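Local coordinates for protein alpha-ketoglutarate-dependent 2,4-dichlorophenoxyacetate dioxygenase (Bradyrhizobium diazoefficiens, PDB 5BKE) that probably acts as a 2-oxoglutarate-dependent dioxygenase of the TfdA family, degrading aryloxyalkanoate herbicides at a protein-bound metal centre, at residues Q7-T10 with H11-G14; E34-M37 with D38-V42; L231-L234 with N235-A238. One frame throughout, in Å; residues are numbered along the deposited sequence. Where two conformers were deposited one is given.

Contact 1 of 3, residues Q7-T10 with H11-G14; sequences QLQT and HFVG
Gln9 reaches over the turn to His11 and Phe12 with its carboxamide oxygen, OE1. Its chain leaves with CG anti to the backbone N (chi1 -153°) and then bends at the next bond, which swings OE1 back to the backbone N-H of His11. OE1 accepts that N-H at 2.8 Å from His11 N; the bond is nearly straight, but the donor stands above the amide carbonyl plane, away from a lone pair. The same OE1 lies in the plane of the Phe12 ring, at its edge, 3.3 Å from Phe12 CD1, with amide and ring planes 77° apart. Val13 CG2 sits over the centre of one Phe12 face, 3.5 Å above it. Gln7 braces the turn differently: its extended chain delivers NE2 to Gln9 O at 2.7 Å. Nearer the strands, Leu8 N donates to Val13 O at 2.8 Å, and Leu8 CD1 rests 3.9 Å from Val13 CG1. Gln9 NE2 bonds to Glu242 O, anchoring the carboxamide at both ends; an alanine here would probably leave the His11 N-H without its mate, and Glu242 O with just the weak bond from His11 ND1 of the two described here, and open a gap beside the Phe12 edge. His11 also packs on Asp49 of a neighbouring subunit. The segment connects strands 4-7 and 14-17 of a beta-hairpin, where Gln7 and Gly14 form a non-hydrogen-bonded antiparallel pair. Around it stand Tyr245 of strand 244-247, Val42 of strand 42-45, and helix 147-152, where His11 touches Ala149 and Phe12 touches Arg148.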
ATOM      1  N   GLN C   7      29.904 -10.627  -0.248  1.00 28.57           N
ATOM      2  CA  GLN C   7      29.687  -9.503  -1.166  1.00 26.73           C
ATOM      3  C   GLN C   7      30.575  -8.322  -0.800  1.00 25.59           C
ATOM      4  O   GLN C   7      30.723  -8.003   0.378  1.00 25.76           O
ATOM      5  CB  GLN C   7      28.218  -9.093  -1.193  1.00 27.93           C
ATOM      6  CG  GLN C   7      27.866  -8.192  -2.372  1.00 29.02           C
ATOM      7  CD  GLN C   7      26.376  -8.022  -2.570  1.00 28.56           C
ATOM      8  OE1 GLN C   7      25.597  -8.943  -2.342  1.00 29.20           O
ATOM      9  NE2 GLN C   7      25.973  -6.841  -3.005  1.00 28.79           N
ATOM     10  N   LEU C   8      31.168  -7.685  -1.810  1.00 24.13           N
ATOM     11  CA  LEU C   8      32.152  -6.605  -1.589  1.00 23.01           C
ATOM     12  C   LEU C   8      31.678  -5.189  -1.929  1.00 21.61           C
ATOM     13  O   LEU C   8      32.308  -4.211  -1.523  1.00 20.88           O
ATOM     14  CB  LEU C   8      33.480  -6.898  -2.321  1.00 22.69           C
ATOM     15  CG  LEU C   8      34.314  -8.148  -1.996  1.00 22.81           C
ATOM     16  CD1 LEU C   8      35.589  -8.135  -2.830  1.00 21.80           C
ATOM     17  CD2 LEU C   8      34.650  -8.279  -0.512  1.00 22.45           C
ATOM     18  N   GLN C   9      30.591  -5.083  -2.684  1.00 21.31           N
ATOM     19  CA  GLN C   9      30.048  -3.783  -3.088  1.00 22.35           C
ATOM     20  C   GLN C   9      28.532  -3.853  -2.968  1.00 23.31           C
ATOM     21  O   GLN C   9      27.969  -4.952  -3.042  1.00 22.90           O
ATOM     22  CB  GLN C   9      30.474  -3.440  -4.522  1.00 21.87           C
ATOM     23  CG  GLN C   9      30.559  -1.948  -4.844  1.00 22.07           C
ATOM     24  CD  GLN C   9      29.295  -1.382  -5.478  1.00 21.94           C
ATOM     25  OE1 GLN C   9      28.400  -2.123  -5.887  1.00 22.11           O
ATOM     26  NE2 GLN C   9      29.229  -0.058  -5.583  1.00 21.36           N
ATOM     27  N   THR C  10      27.876  -2.694  -2.803  1.00 24.42           N
ATOM     28  CA  THR C  10      26.428  -2.692  -2.565  0.52 25.01           C
ATOM     29  C   THR C  10      25.645  -3.437  -3.638  1.00 25.45           C
ATOM     30  O   THR C  10      24.717  -4.154  -3.294  1.00 25.28           O
ATOM     31  CB  THR C  10      25.819  -1.289  -2.350  0.52 25.35           C
ATOM     32  OG1 THR C  10      26.160  -0.432  -3.446  0.52 25.04           O
ATOM     33  CG2 THR C  10      26.294  -0.687  -1.022  0.52 25.71           C
ATOM     34  N   HIS C  11      26.041  -3.315  -4.907  1.00 25.84           N
ATOM     35  CA  HIS C  11      25.268  -3.880  -6.025  1.00 26.09           C
ATOM     36  C   HIS C  11      25.728  -5.222  -6.560  1.00 25.82           C
ATOM     37  O   HIS C  11      24.928  -5.948  -7.152  1.00 26.82           O
ATOM     38  CB  HIS C  11      25.242  -2.901  -7.193  1.00 27.19           C
ATOM     39  CG  HIS C  11      24.369  -1.712  -6.967  1.00 28.41           C
ATOM     40  ND1 HIS C  11      24.864  -0.493  -6.563  1.00 29.39           N
ATOM     41  CD2 HIS C  11      23.034  -1.549  -7.103  1.00 29.36           C
ATOM     42  CE1 HIS C  11      23.874   0.374  -6.466  1.00 29.78           C
ATOM     43  NE2 HIS C  11      22.752  -0.243  -6.788  1.00 30.85           N
ATOM     44  N   PHE C  12      27.013  -5.531  -6.375  1.00 24.37           N
ATOM     45  CA  PHE C  12      27.669  -6.667  -7.049  1.00 23.82           C
ATOM     46  C   PHE C  12      29.025  -6.992  -6.409  1.00 23.18           C
ATOM     47  O   PHE C  12      29.391  -6.371  -5.391  1.00 22.77           O
ATOM     48  CB  PHE C  12      27.763  -6.414  -8.580  1.00 23.02           C
ATOM     49  CG  PHE C  12      28.820  -5.408  -9.011  1.00 23.62           C
ATOM     50  CD1 PHE C  12      29.001  -4.180  -8.356  1.00 23.85           C
ATOM     51  CD2 PHE C  12      29.616  -5.682 -10.129  1.00 23.93           C
ATOM     52  CE1 PHE C  12      29.970  -3.271  -8.785  1.00 24.05           C
ATOM     53  CE2 PHE C  12      30.583  -4.784 -10.566  1.00 24.20           C
ATOM     54  CZ  PHE C  12      30.760  -3.573  -9.895  1.00 25.35           C
ATOM     55  N   VAL C  13      29.748  -7.954  -7.001  1.00 21.09           N
ATOM     56  CA  VAL C  13      31.107  -8.409  -6.584  1.00 20.79           C
ATOM     57  C   VAL C  13      31.065  -9.343  -5.382  1.00 21.71           C
ATOM     58  O   VAL C  13      30.638  -8.950  -4.282  1.00 21.61           O
ATOM     59  CB  VAL C  13      32.141  -7.256  -6.344  1.00 20.45           C
ATOM     60  CG1 VAL C  13      33.548  -7.798  -6.110  1.00 20.10           C
ATOM     61  CG2 VAL C  13      32.158  -6.266  -7.497  1.00 19.86           C
ATOM     62  N   GLY C  14      31.506 -10.581  -5.600  1.00 21.44           N
ATOM     63  CA  GLY C  14      31.660 -11.550  -4.522  1.00 22.22           C
ATOM     64  C   GLY C  14      33.089 -12.006  -4.293  1.00 24.02           C
ATOM     65  O   GLY C  14      33.861 -12.203  -5.241  1.00 24.55           O
TER

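Contact 2 of 3, residues E34-M37 with D38-V42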
ATOM      1  N   GLU C  34      29.809 -20.571 -11.619  1.00 21.26           N
ATOM      2  CA  GLU C  34      29.089 -19.937 -12.728  1.00 22.58           C
ATOM      3  C   GLU C  34      27.799 -19.195 -12.274  1.00 21.90           C
ATOM      4  O   GLU C  34      27.531 -18.087 -12.767  1.00 21.21           O
ATOM      5  CB  GLU C  34      28.807 -20.918 -13.874  1.00 22.03           C
ATOM      6  CG  GLU C  34      28.170 -20.223 -15.065  1.00 23.32           C
ATOM      7  CD  GLU C  34      28.337 -20.941 -16.395  1.00 24.99           C
ATOM      8  OE1 GLU C  34      28.779 -22.117 -16.421  1.00 24.63           O
ATOM      9  OE2 GLU C  34      27.993 -20.307 -17.425  1.00 26.39           O
ATOM     10  N   SER C  35      27.021 -19.795 -11.361  1.00 22.36           N
ATOM     11  CA  SER C  35      25.838 -19.111 -10.791  1.00 23.57           C
ATOM     12  C   SER C  35      26.230 -17.840 -10.058  1.00 23.72           C
ATOM     13  O   SER C  35      25.538 -16.816 -10.183  1.00 26.01           O
ATOM     14  CB  SER C  35      25.022 -20.007  -9.858  1.00 25.23           C
ATOM     15  OG  SER C  35      24.712 -21.225 -10.493  1.00 29.93           O
ATOM     16  N   ALA C  36      27.350 -17.900  -9.324  1.00 22.36           N
ATOM     17  CA  ALA C  36      27.915 -16.729  -8.645  1.00 20.73           C
ATOM     18  C   ALA C  36      28.329 -15.658  -9.654  1.00 20.63           C
ATOM     19  O   ALA C  36      28.185 -14.463  -9.392  1.00 19.05           O
ATOM     20  CB  ALA C  36      29.090 -17.130  -7.773  1.00 20.09           C
ATOM     21  N   MET C  37      28.831 -16.097 -10.812  1.00 20.80           N
ATOM     22  CA  MET C  37      29.182 -15.185 -11.901  1.00 21.02           C
ATOM     23  C   MET C  37      27.928 -14.526 -12.460  1.00 20.38           C
ATOM     24  O   MET C  37      27.940 -13.334 -12.737  1.00 20.29           O
ATOM     25  CB  MET C  37      29.972 -15.902 -13.014  1.00 21.09           C
ATOM     26  CG  MET C  37      31.420 -16.255 -12.656  1.00 21.41           C
ATOM     27  SD  MET C  37      32.496 -14.829 -12.360  1.00 23.02           S
ATOM     28  CE  MET C  37      32.803 -14.288 -14.034  1.00 22.29           C
ATOM     29  N   ASP C  38      26.854 -15.303 -12.621  1.00 20.78           N
ATOM     30  CA  ASP C  38      25.553 -14.753 -13.040  1.00 20.88           C
ATOM     31  C   ASP C  38      25.049 -13.693 -12.042  1.00 20.49           C
ATOM     32  O   ASP C  38      24.685 -12.583 -12.442  1.00 19.45           O
ATOM     33  CB  ASP C  38      24.504 -15.863 -13.219  1.00 21.10           C
ATOM     34  CG  ASP C  38      24.871 -16.874 -14.310  1.00 22.38           C
ATOM     35  OD1 ASP C  38      25.543 -16.514 -15.305  1.00 21.70           O
ATOM     36  OD2 ASP C  38      24.458 -18.047 -14.162  1.00 22.11           O
ATOM     37  N   LYS C  39      25.056 -14.043 -10.754  1.00 20.82           N
ATOM     38  CA  LYS C  39      24.605 -13.148  -9.682  1.00 20.37           C
ATOM     39  C   LYS C  39      25.526 -11.921  -9.473  1.00 20.35           C
ATOM     40  O   LYS C  39      25.098 -10.780  -9.666  1.00 20.31           O
ATOM     41  CB  LYS C  39      24.419 -13.948  -8.387  1.00 21.33           C
ATOM     42  CG  LYS C  39      23.845 -13.143  -7.219  1.00 22.44           C
ATOM     43  CD  LYS C  39      23.545 -14.042  -6.029  1.00 23.10           C
ATOM     44  CE  LYS C  39      23.029 -13.226  -4.847  1.00 23.47           C
ATOM     45  NZ  LYS C  39      22.447 -14.145  -3.823  1.00 24.71           N
ATOM     46  N   TYR C  40      26.790 -12.167  -9.115  1.00 20.34           N
ATOM     47  CA  TYR C  40      27.726 -11.125  -8.670  1.00 19.54           C
ATOM     48  C   TYR C  40      28.464 -10.382  -9.790  1.00 19.91           C
ATOM     49  O   TYR C  40      28.949  -9.267  -9.578  1.00 19.73           O
ATOM     50  CB  TYR C  40      28.715 -11.703  -7.656  1.00 19.59           C
ATOM     51  CG  TYR C  40      28.046 -12.234  -6.400  1.00 20.04           C
ATOM     52  CD1 TYR C  40      27.675 -11.358  -5.360  1.00 19.87           C
ATOM     53  CD2 TYR C  40      27.773 -13.600  -6.248  1.00 19.55           C
ATOM     54  CE1 TYR C  40      27.057 -11.828  -4.201  1.00 20.20           C
ATOM     55  CE2 TYR C  40      27.160 -14.084  -5.093  1.00 20.08           C
ATOM     56  CZ  TYR C  40      26.802 -13.191  -4.074  1.00 20.91           C
ATOM     57  OH  TYR C  40      26.201 -13.649  -2.927  1.00 21.80           O
ATOM     58  N   ALA C  41      28.543 -10.995 -10.974  1.00 19.80           N
ATOM     59  CA  ALA C  41      29.226 -10.422 -12.161  1.00 19.88           C
ATOM     60  C   ALA C  41      30.762 -10.374 -12.098  1.00 20.24           C
ATOM     61  O   ALA C  41      31.436 -10.446 -13.148  1.00 20.66           O
ATOM     62  CB  ALA C  41      28.641  -9.063 -12.566  1.00 18.87           C
ATOM     63  N   VAL C  42      31.303 -10.246 -10.889  1.00 19.30           N
ATOM     64  CA  VAL C  42      32.746 -10.208 -10.639  1.00 19.67           C
ATOM     65  C   VAL C  42      33.031 -11.061  -9.399  1.00 20.81           C
ATOM     66  O   VAL C  42      32.334 -10.955  -8.375  1.00 20.20           O
ATOM     67  CB  VAL C  42      33.294  -8.762 -10.427  1.00 19.36           C
ATOM     68  CG1 VAL C  42      34.805  -8.760 -10.234  1.00 19.60           C
ATOM     69  CG2 VAL C  42      32.951  -7.838 -11.578  1.00 18.73           C
TER
HETATM   70  O   HOH W   1      26.520 -17.908 -17.492  1.00 19.85           O
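Ala36 and Tyr40 meet one turn apart on the helix: Ala36 CB touches Tyr40 CD2 at 4.1 Å, and Ala36 CA lies in the ring plane, so the Tyr40 ring presents an edge to it. With CG anti to its carbonyl carbon (chi1 -61°), Tyr40 lays its ring back along the preceding turn, and Lys39 CG comes over one ring face, offset toward the rim. The backbone fixes this register, since Tyr40 N donates to Ala36 O at 2.7 Å. Two residues back along the helix, Glu34 and Asp38 are joined through a water that donates to both carboxylates, 2.8 Å from Glu34 OE2 and 2.8 Å from Asp38 OD1. Glu34 OE2 and Asp38 OD1 themselves stay 5.0 Å apart, a spacing at which the bridging water would probably ease the repulsion of like charges. All these groups belong to the last turns of helix 27-40, the helix of the beta-alpha-beta unit that links strands 14-17 and 42-45. Its exit is marked by Ala41, whose phi is +71°: Ala41 N still donates to Met37 O at 3.0 Å, but bent to 133° and from above the carbonyl plane, and Val42 then enters the strand. Farther out, Lys126 forms a salt bridge with Glu34 OE2 and probably helps to fix the carboxylate that accepts from the water. Met37, its chain bent at chi2 and chi3, packs on Met256 and Leu43, setting this helix face against the sheet. Beside it, Ile5 of strand 4-7 touches both Ala36 and Tyr40, and Arg148 NH1 bonds to the carbonyl oxygen of Lys39.

Contact 3 of 3, residues L231-L234 with N235-A238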
ATOM      1  N   LEU C 231      26.699   8.409 -25.662  1.00 25.67           N
ATOM      2  CA  LEU C 231      27.603   7.403 -25.104  1.00 25.91           C
ATOM      3  C   LEU C 231      28.436   7.962 -23.943  1.00 25.94           C
ATOM      4  O   LEU C 231      28.572   7.303 -22.913  1.00 25.18           O
ATOM      5  CB  LEU C 231      28.490   6.771 -26.199  1.00 25.05           C
ATOM      6  CG  LEU C 231      27.795   5.962 -27.314  1.00 25.08           C
ATOM      7  CD1 LEU C 231      28.798   5.557 -28.383  1.00 24.78           C
ATOM      8  CD2 LEU C 231      27.034   4.739 -26.790  1.00 23.22           C
ATOM      9  N   ARG C 232      28.961   9.177 -24.110  1.00 27.92           N
ATOM     10  CA  ARG C 232      29.656   9.889 -23.023  1.00 30.55           C
ATOM     11  C   ARG C 232      28.793  10.049 -21.758  1.00 29.99           C
ATOM     12  O   ARG C 232      29.279   9.809 -20.649  1.00 28.21           O
ATOM     13  CB  ARG C 232      30.146  11.260 -23.489  1.00 32.86           C
ATOM     14  CG  ARG C 232      31.491  11.225 -24.175  1.00 35.91           C
ATOM     15  CD  ARG C 232      31.922  12.611 -24.626  1.00 38.65           C
ATOM     16  NE  ARG C 232      33.280  12.564 -25.161  1.00 40.93           N
ATOM     17  CZ  ARG C 232      34.381  12.852 -24.469  1.00 42.11           C
ATOM     18  NH1 ARG C 232      34.305  13.250 -23.202  1.00 41.00           N
ATOM     19  NH2 ARG C 232      35.567  12.755 -25.060  1.00 43.11           N
ATOM     20  N   ASP C 233      27.527  10.441 -21.948  1.00 29.60           N
ATOM     21  CA  ASP C 233      26.568  10.626 -20.849  1.00 30.67           C
ATOM     22  C   ASP C 233      26.272   9.324 -20.138  1.00 29.06           C
ATOM     23  O   ASP C 233      26.293   9.269 -18.903  1.00 29.28           O
ATOM     24  CB  ASP C 233      25.261  11.243 -21.355  1.00 32.65           C
ATOM     25  CG  ASP C 233      25.356  12.740 -21.561  1.00 35.84           C
ATOM     26  OD1 ASP C 233      26.277  13.399 -21.012  1.00 37.45           O
ATOM     27  OD2 ASP C 233      24.486  13.272 -22.283  1.00 38.75           O
ATOM     28  N   LEU C 234      26.018   8.282 -20.927  1.00 27.10           N
ATOM     29  CA  LEU C 234      25.749   6.941 -20.396  1.00 25.70           C
ATOM     30  C   LEU C 234      26.944   6.389 -19.655  1.00 24.88           C
ATOM     31  O   LEU C 234      26.783   5.776 -18.594  1.00 24.80           O
ATOM     32  CB  LEU C 234      25.310   5.978 -21.505  1.00 24.92           C
ATOM     33  CG  LEU C 234      23.969   6.234 -22.215  1.00 25.75           C
ATOM     34  CD1 LEU C 234      23.910   5.426 -23.508  1.00 24.37           C
ATOM     35  CD2 LEU C 234      22.748   5.944 -21.334  1.00 24.27           C
ATOM     36  N   ASN C 235      28.138   6.612 -20.215  1.00 24.38           N
ATOM     37  CA  ASN C 235      29.402   6.219 -19.579  1.00 24.67           C
ATOM     38  C   ASN C 235      29.654   6.947 -18.254  1.00 24.63           C
ATOM     39  O   ASN C 235      30.071   6.330 -17.273  1.00 24.60           O
ATOM     40  CB  ASN C 235      30.579   6.374 -20.556  1.00 24.24           C
ATOM     41  CG  ASN C 235      30.780   5.134 -21.419  1.00 24.32           C
ATOM     42  OD1 ASN C 235      31.378   4.163 -20.976  1.00 24.09           O
ATOM     43  ND2 ASN C 235      30.271   5.160 -22.651  1.00 24.38           N
ATOM     44  N   GLU C 236      29.378   8.249 -18.220  1.00 25.65           N
ATOM     45  CA  GLU C 236      29.502   9.026 -16.990  1.00 27.05           C
ATOM     46  C   GLU C 236      28.519   8.522 -15.920  1.00 26.53           C
ATOM     47  O   GLU C 236      28.894   8.379 -14.757  1.00 24.79           O
ATOM     48  CB  GLU C 236      29.287  10.511 -17.266  1.00 28.70           C
ATOM     49  CG  GLU C 236      29.675  11.441 -16.112  1.00 30.96           C
ATOM     50  CD  GLU C 236      29.170  12.863 -16.309  1.00 33.06           C
ATOM     51  OE1 GLU C 236      29.058  13.316 -17.475  1.00 34.87           O
ATOM     52  OE2 GLU C 236      28.886  13.540 -15.296  1.00 34.65           O
ATOM     53  N   HIS C 237      27.282   8.243 -16.340  1.00 27.33           N
ATOM     54  CA  HIS C 237      26.233   7.708 -15.466  1.00 26.93           C
ATOM     55  C   HIS C 237      26.625   6.356 -14.866  1.00 26.38           C
ATOM     56  O   HIS C 237      26.461   6.129 -13.664  1.00 27.33           O
ATOM     57  CB  HIS C 237      24.906   7.589 -16.226  1.00 28.42           C
ATOM     58  CG  HIS C 237      23.879   6.772 -15.507  1.00 29.31           C
ATOM     59  ND1 HIS C 237      23.127   7.273 -14.466  1.00 28.80           N
ATOM     60  CD2 HIS C 237      23.510   5.476 -15.650  1.00 29.20           C
ATOM     61  CE1 HIS C 237      22.329   6.324 -14.007  1.00 29.07           C
ATOM     62  NE2 HIS C 237      22.544   5.223 -14.705  1.00 30.28           N
ATOM     63  N   ALA C 238      27.157   5.480 -15.713  1.00 25.19           N
ATOM     64  CA  ALA C 238      27.437   4.089 -15.363  1.00 24.07           C
ATOM     65  C   ALA C 238      28.700   3.889 -14.550  1.00 23.29           C
ATOM     66  O   ALA C 238      28.886   2.823 -13.969  1.00 23.41           O
ATOM     67  CB  ALA C 238      27.499   3.245 -16.628  1.00 24.28           C
TER
HETATM   68  O   HOH W   2      28.941  13.367 -20.177  1.00 49.85           O
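The closing turns of helix 224-238 carry this contact, and Asn235 folds its side chain back onto the carbonyl of Leu231 one turn earlier. Leu231 O is gripped by two donors: the regular backbone N of Asn235 at 2.8 Å, and Asn235 ND2 at 2.7 Å. They arrive from opposite faces of the carbonyl plane, the side-chain donor ND2 well above it (54° out), while the acceptor lies near the plane of the Asn235 amide. This pins the rotation of the carboxamide against the helix. On the acidic side, Asp233 OD1 and Glu236 OE1 lie 4.5 Å apart, with a water 2.8 Å from Asp233 OD1 and 2.7 Å from Glu236 OE1. More acceptors surround that water than it has protons, so its bridging is only partly settled. Both acids find their strongest partners on a neighbouring subunit, whose Arg267 forms a salt bridge with Asp233 and whose Arg265 forms one with Glu236; these cations probably offset the crowding of negative charge. His237, with CG anti to the backbone N (chi1 167°), hydrogen-bonds through NE2 to Ala150 O of helix 147-152. Leu231 and Leu234 meanwhile pack on Leu198 of strand 194-201. The pattern is that of an amphipathic alpha-helix end, leucines turned to a sheet and acids to a subunit interface, with an asparagine amide doubling one main-chain i to i+4 bond.

Overall arrangement
Along the chain the three contacts come in series. Contacts 1 and 2 are neighbours, their centres 11 Å apart, and they touch: Gly14 N lies 2.9 Å from Val42 O and Val13 N lies 3.0 Å from Tyr40 O, probable hydrogen bonds that tie the hairpin to the end of helix 27-40. Both feed the mixed sheet, in which strand 14-17 lies between 4-7 and 42-45. Contact 3 stands apart, on helix 224-238, with its centre 21 Å from contact 1 and 24 Å from contact 2, and it touches neither. In each contact the side chain nearest the bound manganese is still about 13 to 14 Å away, so none supplies a metal ligand; those are His115, Asp117 and His264.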